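Local coordinates for xyloglucan-specific endo-beta-1,4-glucanase (PDB 4W88), which hydrolyses internal beta-1,4-glucosidic bonds of the xyloglucan backbone, acting as a specific endo-glucanase of glycoside hydrolase family 5, at residues L9-I14 / G95-L100; W251-I256 / D295-K300; R285-Y290 / D333-H338. The protein carries 1 engineered substitution. All coordinates share one frame; numbering follows the deposited sequence.

The three contacts belong to one (beta/alpha)8 barrel: interaction 1 at the start of its strands, interactions 2 and 3 among its outer helices and their ends. Interactions 1 and 3 have centres 18 Å apart; His338 NE2 lies 2.9 Å from Asn13 O, a probable hydrogen bond, and Asn13 ND2 is as far from Val336 O. His338 ND1 lies 2.7 Å from Asp295 OD2, a probable hydrogen bond that ties interaction 3 to interaction 2; the centres of these two are 15 Å apart. Lys300 NZ makes a weak hydrogen bond to Ile12 O of interaction 1. No contact includes a glycan-pocket residue; the side chain of Trp286, in interaction 3, is about 11 Å from a bound beta-D-glucopyranose.

Interaction 1 (L9-I14 / G95-L100); sequences LSNINI and GMYIIL
The backbones of Ile12 and Tyr97 come within 7.0 Å of each other at their CA atoms, a spacing that puts side chains, not main chains, in contact. The place is the N-terminal end of a TIM barrel: 9-14 is the loop leading into strand 15-18, while Tyr97 begins strand 97-101, and strand 57-60 runs between the two. A type I turn from Leu9 to Ile12, closed by Ile12 N to Leu9 O at 3.0 Å, presents Asn11 and Ile12 to the tyrosine one after the other.

Tyr97 serves both neighbours along its length. Its CB and the root of its ring meet Ile12, whose CG1 is 4.0 Å from Tyr97 CB. Ile12 CG1 stands beside the backbone N (chi1 -64°), which carries this branch and CD1 beyond it to the tyrosine. Isoleucine suits this buried place because its apolar CG1-CD1 arm packs on the tyrosine CB and ring root. The far end of the ring meets Asn11, and here the fit is tight: Asn11 CB lies 3.3 Å from Tyr97 CZ. The asparagine amide and the phenol ring are almost parallel, 3° apart. Asparagine suits the turn because its amide serves the local backbone, ND2 bonding to Ile8 O, while Asn11 O receives Asn56 ND2. Tyr97 also pairs through its backbone with Asn56 and Ile58, and its side chain rests on Ala57 and Lys141.

Were Tyr97 an alanine, Ile12 CG1 and Asn11 CB would probably both lose the surface they rest on, leaving a gap between the turn and strand 97-101. Toward Asn11 the hydroxyl makes only a close contact: Tyr97 OH approaches Asn11 CB to 3.1 Å, whereas Asn11 ND2, 3.4 Å from it, is too poorly angled to bond.

Interaction 2 (W251-I256 / D295-K300); sequences WQYNNI and DQDGVK
Tyr253 OH gives its proton to Asp297 OD2 across only 2.6 Å, a short bond received on the less common anti lone pair, the one facing away from OD1. The acceptor sits at the edge of the phenol ring and in its plane, and the carboxylate is turned 28° from that plane. OD1, on the other side of the carboxylate, forms a salt bridge with Lys257, one turn further along the tyrosine's helix, so two donors from that helix probably fix the rotation of the acid and stabilise its charge. Tyr253 reaches across because its CG is anti to the backbone N (chi1 -172°).

Asp297 itself is placed by a Schellman motif that ends helix 280-295 just before strand 300-305 of the TIM barrel. Gly298, whose positive phi comes easily without a side chain, sends its N to Asp295 O at 3.2 Å, and Val299 N returns to Leu294 O. The chain then leads into strand 300-305, and the buried Val299 brings CG2 to 4.0 Å from Tyr253 OH, beside the hydroxyl end of the ring. Thr293 and Leu294 also touch the tyrosine side chain, while the exposed Gln296 passes obliquely by its ring.

Interaction 3 (R285-Y290 / D333-H338); sequences RWIGDY and DAYVNH
Ile287 has CG1 beside its backbone N (chi1 -63°) and CD1 extended beyond it, placing the terminal methyl over Tyr335, whose CG is anti to its carbonyl carbon (chi1 -80°), a turn that brings the end of the ring nearer helix 280-295. The two side chains meet at about a right angle. Ile287 CD1 stands over the centre of the phenol ring, 3.5 Å from the Tyr335 centroid and 11° off the normal, a well-centred CH-pi contact. CG1 follows at the rim, 3.5 Å from Tyr335 CE1. A slim, branched aliphatic chain suits this spot, since one arm covers the ring while the other packs against the Ala334 carbonyl.

That second arm, Ile287 CG2, lies 3.6 Å from Ala334 O. Ala334 also sets its CB against Ile287 CD1 at 3.9 Å, and its small size allows the helices to come close, with 6.6 Å between the CA atoms of Ile287 and Ala334.

At the far end of the ring, Tyr335 OH meets the edge of the Trp286 indole in its plane, 3.6 Å from CZ3. This is a packing contact; the polar end of the indole, NE1, bonds to Thr226 O. One indole face carries Tyr290 CB from the next turn of the same helix, and Trp241 meets Trp286 edge-to-face, so the large ring is held on several sides. Beyond the pair, the Tyr335 side chain also touches Ile14 and Leu318.

Helix 329-336 then ends, Asn337 being the first residue to leave helical angles. Packing of neighbouring outer helices against one another around a parallel barrel is characteristic of the TIM-barrel fold; here helix 280-295, which connects strands 267-272 and 300-305 in a beta-alpha-beta crossover, receives the C-terminal helix.

Interaction 1 (L9-I14 / G95-L100)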
# COMPACT_ATOMS: atom_id res chain seq x y z
N LEU A 9 -9.24 -12.02 -1.88
CA LEU A 9 -9.41 -10.62 -2.23
C LEU A 9 -10.88 -10.29 -2.57
O LEU A 9 -11.29 -9.15 -2.37
CB LEU A 9 -8.54 -10.28 -3.43
CG LEU A 9 -7.03 -10.35 -3.16
CD1 LEU A 9 -6.23 -10.24 -4.46
CD2 LEU A 9 -6.59 -9.25 -2.18
N SER A 10 -11.66 -11.24 -3.11
CA SER A 10 -13.04 -10.97 -3.47
C SER A 10 -13.92 -10.58 -2.30
O SER A 10 -14.99 -10.04 -2.49
CB SER A 10 -13.68 -12.18 -4.17
OG SER A 10 -13.94 -13.26 -3.28
N ASN A 11 -13.46 -10.87 -1.08
CA ASN A 11 -14.18 -10.49 0.14
C ASN A 11 -14.09 -9.01 0.48
O ASN A 11 -14.82 -8.53 1.35
CB ASN A 11 -13.71 -11.36 1.32
CG ASN A 11 -14.10 -12.77 1.16
OD1 ASN A 11 -15.29 -13.08 1.19
ND2 ASN A 11 -13.15 -13.62 0.82
N ILE A 12 -13.17 -8.30 -0.17
CA ILE A 12 -12.94 -6.89 0.11
C ILE A 12 -13.95 -6.06 -0.68
O ILE A 12 -14.10 -6.24 -1.88
CB ILE A 12 -11.50 -6.49 -0.29
CG1 ILE A 12 -10.52 -7.23 0.55
CG2 ILE A 12 -11.34 -4.98 -0.17
CD1 ILE A 12 -9.05 -7.05 0.18
N ASN A 13 -14.58 -5.11 -0.01
CA ASN A 13 -15.36 -4.06 -0.68
C ASN A 13 -14.37 -3.07 -1.28
O ASN A 13 -14.20 -3.00 -2.49
CB ASN A 13 -16.34 -3.37 0.29
CG ASN A 13 -17.14 -2.27 -0.38
OD1 ASN A 13 -17.34 -2.30 -1.62
ND2 ASN A 13 -17.60 -1.30 0.41
N ILE A 14 -13.76 -2.32 -0.40
CA ILE A 14 -12.76 -1.31 -0.75
C ILE A 14 -11.93 -1.12 0.54
O ILE A 14 -12.42 -1.33 1.65
CB ILE A 14 -13.38 -0.03 -1.33
CG1 ILE A 14 -12.33 0.94 -1.87
CG2 ILE A 14 -14.29 0.70 -0.37
CD1 ILE A 14 -12.90 1.94 -2.83
N GLY A 95 -12.67 -8.23 12.29
CA GLY A 95 -12.78 -9.19 11.18
C GLY A 95 -12.39 -8.66 9.82
O GLY A 95 -12.86 -9.14 8.75
N MSE A 96 -11.51 -7.68 9.85
CA MSE A 96 -11.09 -6.95 8.63
C MSE A 96 -9.99 -7.69 7.88
O MSE A 96 -9.26 -8.50 8.45
CB MSE A 96 -10.59 -5.55 9.00
CG MSE A 96 -11.70 -4.70 9.58
SE MSE A 96 -11.02 -2.96 10.17
CE MSE A 96 -11.02 -2.03 8.48
N TYR A 97 -9.95 -7.43 6.55
CA TYR A 97 -8.80 -7.76 5.72
C TYR A 97 -7.74 -6.71 5.98
O TYR A 97 -8.05 -5.52 6.10
CB TYR A 97 -9.23 -7.87 4.24
CG TYR A 97 -10.17 -9.05 4.06
CD1 TYR A 97 -11.57 -8.95 4.33
CD2 TYR A 97 -9.66 -10.28 3.77
CE1 TYR A 97 -12.36 -10.07 4.30
CE2 TYR A 97 -10.45 -11.40 3.68
CZ TYR A 97 -11.77 -11.31 3.95
OH TYR A 97 -12.48 -12.49 3.92
N ILE A 98 -6.48 -7.14 6.00
CA ILE A 98 -5.41 -6.29 6.48
C ILE A 98 -4.19 -6.41 5.58
O ILE A 98 -3.80 -7.55 5.25
CB ILE A 98 -4.98 -6.66 7.92
CG1 ILE A 98 -6.20 -6.71 8.83
CG2 ILE A 98 -3.94 -5.66 8.44
CD1 ILE A 98 -5.97 -7.42 10.15
N ILE A 99 -3.55 -5.30 5.31
CA ILE A 99 -2.21 -5.33 4.75
C ILE A 99 -1.27 -4.65 5.67
O ILE A 99 -1.46 -3.51 6.01
CB ILE A 99 -2.13 -4.69 3.34
CG1 ILE A 99 -3.02 -5.42 2.33
CG2 ILE A 99 -0.69 -4.54 2.89
CD1 ILE A 99 -3.11 -4.66 0.99
N LEU A 100 -0.22 -5.37 6.04
CA LEU A 100 0.95 -4.83 6.75
C LEU A 100 2.11 -4.67 5.75
O LEU A 100 2.48 -5.65 5.09
CB LEU A 100 1.42 -5.80 7.82
CG LEU A 100 2.62 -5.38 8.64
CD1 LEU A 100 2.40 -4.09 9.41
CD2 LEU A 100 3.02 -6.57 9.54

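Interaction 2 (W251-I256 / D295-K300)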
# COMPACT_ATOMS: atom_id res chain seq x y z
N TRP A 251 -5.84 3.42 -20.57
CA TRP A 251 -4.57 3.04 -21.24
C TRP A 251 -3.69 2.33 -20.24
O TRP A 251 -3.14 1.27 -20.54
CB TRP A 251 -3.90 4.35 -21.68
CG TRP A 251 -2.89 4.38 -22.74
CD1 TRP A 251 -1.92 3.45 -23.01
CD2 TRP A 251 -2.65 5.49 -23.67
NE1 TRP A 251 -1.13 3.89 -24.06
CE2 TRP A 251 -1.55 5.13 -24.48
CE3 TRP A 251 -3.28 6.74 -23.88
CZ2 TRP A 251 -1.05 5.97 -25.51
CZ3 TRP A 251 -2.78 7.58 -24.90
CH2 TRP A 251 -1.68 7.18 -25.70
N GLN A 252 -3.55 2.92 -19.05
CA GLN A 252 -2.70 2.34 -18.03
C GLN A 252 -3.28 0.99 -17.57
O GLN A 252 -2.56 -0.01 -17.46
CB GLN A 252 -2.60 3.30 -16.87
CG GLN A 252 -1.80 2.78 -15.70
CD GLN A 252 -1.72 3.80 -14.58
OE1 GLN A 252 -2.71 4.11 -13.91
NE2 GLN A 252 -0.53 4.28 -14.35
N TYR A 253 -4.59 0.96 -17.30
CA TYR A 253 -5.24 -0.29 -16.92
C TYR A 253 -5.12 -1.38 -17.99
O TYR A 253 -5.00 -2.56 -17.66
CB TYR A 253 -6.69 -0.04 -16.62
CG TYR A 253 -7.44 -1.21 -16.04
CD1 TYR A 253 -7.29 -1.55 -14.71
CD2 TYR A 253 -8.30 -2.00 -16.81
CE1 TYR A 253 -7.96 -2.64 -14.17
CE2 TYR A 253 -8.99 -3.08 -16.28
CZ TYR A 253 -8.84 -3.38 -14.93
OH TYR A 253 -9.52 -4.44 -14.33
N ASN A 254 -5.13 -1.02 -19.27
CA ASN A 254 -4.96 -2.06 -20.29
C ASN A 254 -3.58 -2.70 -20.23
O ASN A 254 -3.42 -3.88 -20.56
CB ASN A 254 -5.32 -1.50 -21.64
CG ASN A 254 -6.83 -1.32 -21.77
OD1 ASN A 254 -7.63 -1.89 -20.99
ND2 ASN A 254 -7.23 -0.52 -22.70
N ASN A 255 -2.58 -1.97 -19.77
CA ASN A 255 -1.30 -2.60 -19.53
C ASN A 255 -1.31 -3.55 -18.33
O ASN A 255 -0.72 -4.64 -18.38
CB ASN A 255 -0.22 -1.56 -19.39
CG ASN A 255 0.21 -1.02 -20.74
OD1 ASN A 255 0.09 -1.69 -21.80
ND2 ASN A 255 0.69 0.17 -20.73
N ILE A 256 -1.97 -3.14 -17.26
CA ILE A 256 -2.15 -4.00 -16.10
C ILE A 256 -2.88 -5.30 -16.52
O ILE A 256 -2.47 -6.40 -16.13
CB ILE A 256 -2.88 -3.25 -14.98
CG1 ILE A 256 -1.98 -2.08 -14.47
CG2 ILE A 256 -3.16 -4.18 -13.81
CD1 ILE A 256 -2.67 -1.01 -13.64
N ASP A 295 -13.32 -2.33 -11.14
CA ASP A 295 -14.43 -3.27 -10.90
C ASP A 295 -14.72 -4.19 -12.07
O ASP A 295 -15.29 -5.27 -11.92
CB ASP A 295 -15.70 -2.54 -10.50
CG ASP A 295 -15.59 -1.91 -9.12
OD1 ASP A 295 -14.72 -2.35 -8.31
OD2 ASP A 295 -16.44 -1.01 -8.82
N GLN A 296 -14.31 -3.80 -13.26
CA GLN A 296 -14.56 -4.67 -14.42
C GLN A 296 -13.94 -6.03 -14.24
O GLN A 296 -14.42 -7.00 -14.82
CB GLN A 296 -13.92 -4.08 -15.66
CG GLN A 296 -14.41 -2.70 -16.03
CD GLN A 296 -13.61 -2.17 -17.20
OE1 GLN A 296 -12.39 -1.81 -17.11
NE2 GLN A 296 -14.25 -2.21 -18.33
N ASP A 297 -12.79 -6.08 -13.56
CA ASP A 297 -12.11 -7.35 -13.34
C ASP A 297 -12.02 -7.72 -11.84
O ASP A 297 -11.23 -8.58 -11.45
CB ASP A 297 -10.72 -7.35 -14.00
CG ASP A 297 -10.81 -7.18 -15.49
OD1 ASP A 297 -11.12 -8.22 -16.13
OD2 ASP A 297 -10.66 -6.03 -16.00
N GLY A 298 -12.84 -7.08 -11.02
CA GLY A 298 -12.86 -7.32 -9.58
C GLY A 298 -11.54 -6.99 -8.87
O GLY A 298 -11.20 -7.62 -7.82
N VAL A 299 -10.83 -6.01 -9.40
CA VAL A 299 -9.57 -5.57 -8.76
C VAL A 299 -9.93 -4.61 -7.64
O VAL A 299 -10.76 -3.71 -7.80
CB VAL A 299 -8.64 -4.91 -9.80
CG1 VAL A 299 -7.39 -4.33 -9.15
CG2 VAL A 299 -8.27 -5.92 -10.88
N LYS A 300 -9.30 -4.83 -6.49
CA LYS A 300 -9.56 -4.04 -5.29
C LYS A 300 -8.51 -2.93 -5.12
O LYS A 300 -7.35 -3.07 -5.59
CB LYS A 300 -9.58 -4.95 -4.07
CG LYS A 300 -10.51 -6.16 -4.23
CD LYS A 300 -11.98 -5.71 -4.40
CE LYS A 300 -12.87 -6.92 -4.60
NZ LYS A 300 -14.22 -6.38 -4.79

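Interaction 3 (R285-Y290 / D333-H338)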
# COMPACT_ATOMS: atom_id res chain seq x y z
N ARG A 285 -17.16 12.00 -9.61
CA ARG A 285 -17.12 11.50 -10.97
C ARG A 285 -15.84 10.71 -11.30
O ARG A 285 -15.89 9.66 -11.96
CB ARG A 285 -17.27 12.67 -11.96
CG ARG A 285 -18.68 13.27 -11.97
CD ARG A 285 -18.91 14.16 -13.20
NE ARG A 285 -18.26 15.45 -12.96
CZ ARG A 285 -18.79 16.47 -12.29
NH1 ARG A 285 -19.99 16.41 -11.80
NH2 ARG A 285 -18.09 17.58 -12.12
N TRP A 286 -14.71 11.18 -10.80
CA TRP A 286 -13.45 10.49 -11.03
C TRP A 286 -13.49 9.09 -10.41
O TRP A 286 -13.06 8.12 -11.03
CB TRP A 286 -12.29 11.30 -10.44
CG TRP A 286 -10.99 10.56 -10.48
CD1 TRP A 286 -10.15 10.38 -11.56
CD2 TRP A 286 -10.41 9.87 -9.39
NE1 TRP A 286 -9.09 9.60 -11.19
CE2 TRP A 286 -9.22 9.28 -9.85
CE3 TRP A 286 -10.79 9.68 -8.07
CZ2 TRP A 286 -8.41 8.48 -9.02
CZ3 TRP A 286 -10.01 8.90 -7.26
CH2 TRP A 286 -8.83 8.33 -7.72
N ILE A 287 -14.04 8.98 -9.19
CA ILE A 287 -14.12 7.65 -8.51
C ILE A 287 -14.96 6.68 -9.33
O ILE A 287 -14.59 5.54 -9.53
CB ILE A 287 -14.69 7.76 -7.06
CG1 ILE A 287 -13.75 8.62 -6.15
CG2 ILE A 287 -15.13 6.45 -6.51
CD1 ILE A 287 -14.29 9.07 -4.80
N GLY A 288 -16.07 7.20 -9.87
CA GLY A 288 -16.87 6.39 -10.80
C GLY A 288 -16.06 5.82 -11.95
O GLY A 288 -16.14 4.65 -12.25
N ASP A 289 -15.27 6.67 -12.58
CA ASP A 289 -14.49 6.25 -13.73
C ASP A 289 -13.32 5.37 -13.35
O ASP A 289 -13.01 4.37 -14.05
CB ASP A 289 -13.96 7.50 -14.50
CG ASP A 289 -15.03 8.14 -15.35
OD1 ASP A 289 -16.05 7.47 -15.66
OD2 ASP A 289 -14.85 9.30 -15.74
N TYR A 290 -12.70 5.72 -12.23
CA TYR A 290 -11.47 5.03 -11.80
C TYR A 290 -11.80 3.68 -11.12
O TYR A 290 -11.36 2.61 -11.58
CB TYR A 290 -10.69 5.94 -10.88
CG TYR A 290 -9.47 5.23 -10.38
CD1 TYR A 290 -8.29 5.23 -11.07
CD2 TYR A 290 -9.54 4.52 -9.21
CE1 TYR A 290 -7.19 4.48 -10.63
CE2 TYR A 290 -8.50 3.81 -8.74
CZ TYR A 290 -7.30 3.74 -9.40
OH TYR A 290 -6.26 2.99 -8.89
N ASP A 333 -19.01 8.23 0.26
CA ASP A 333 -20.11 7.42 -0.23
C ASP A 333 -19.71 6.82 -1.62
O ASP A 333 -19.98 5.65 -1.93
CB ASP A 333 -21.33 8.29 -0.46
CG ASP A 333 -22.14 8.63 0.80
OD1 ASP A 333 -21.85 8.12 1.88
OD2 ASP A 333 -23.05 9.50 0.72
N ALA A 334 -19.09 7.65 -2.48
CA ALA A 334 -18.74 7.15 -3.82
C ALA A 334 -17.76 5.96 -3.76
O ALA A 334 -17.80 4.99 -4.53
CB ALA A 334 -18.14 8.29 -4.62
N TYR A 335 -16.88 6.00 -2.76
CA TYR A 335 -15.93 4.90 -2.57
C TYR A 335 -16.63 3.67 -2.03
O TYR A 335 -16.56 2.60 -2.61
CB TYR A 335 -14.83 5.30 -1.57
CG TYR A 335 -13.69 6.17 -2.15
CD1 TYR A 335 -13.03 5.79 -3.33
CD2 TYR A 335 -13.23 7.32 -1.47
CE1 TYR A 335 -12.00 6.57 -3.84
CE2 TYR A 335 -12.18 8.09 -1.98
CZ TYR A 335 -11.54 7.69 -3.14
OH TYR A 335 -10.51 8.42 -3.69
N VAL A 336 -17.28 3.82 -0.88
CA VAL A 336 -17.80 2.63 -0.26
C VAL A 336 -18.97 1.96 -1.03
O VAL A 336 -19.25 0.75 -0.84
CB VAL A 336 -18.13 2.84 1.23
CG1 VAL A 336 -16.90 3.28 2.02
CG2 VAL A 336 -19.20 3.88 1.45
N ASN A 337 -19.68 2.77 -1.82
CA ASN A 337 -20.78 2.28 -2.59
C ASN A 337 -20.42 2.01 -4.01
O ASN A 337 -21.29 1.87 -4.87
CB ASN A 337 -21.99 3.24 -2.52
CG ASN A 337 -22.48 3.44 -1.11
OD1 ASN A 337 -22.75 4.53 -0.69
ND2 ASN A 337 -22.70 2.41 -0.44
N HIS A 338 -19.15 1.90 -4.28
CA HIS A 338 -18.69 1.77 -5.65
C HIS A 338 -19.35 0.65 -6.41
O HIS A 338 -19.52 0.73 -7.61
CB HIS A 338 -17.17 1.64 -5.70
CG HIS A 338 -16.66 0.32 -5.24
ND1 HIS A 338 -16.38 -0.70 -6.11
CD2 HIS A 338 -16.40 -0.17 -4.00
CE1 HIS A 338 -15.92 -1.74 -5.45
NE2 HIS A 338 -15.96 -1.46 -4.16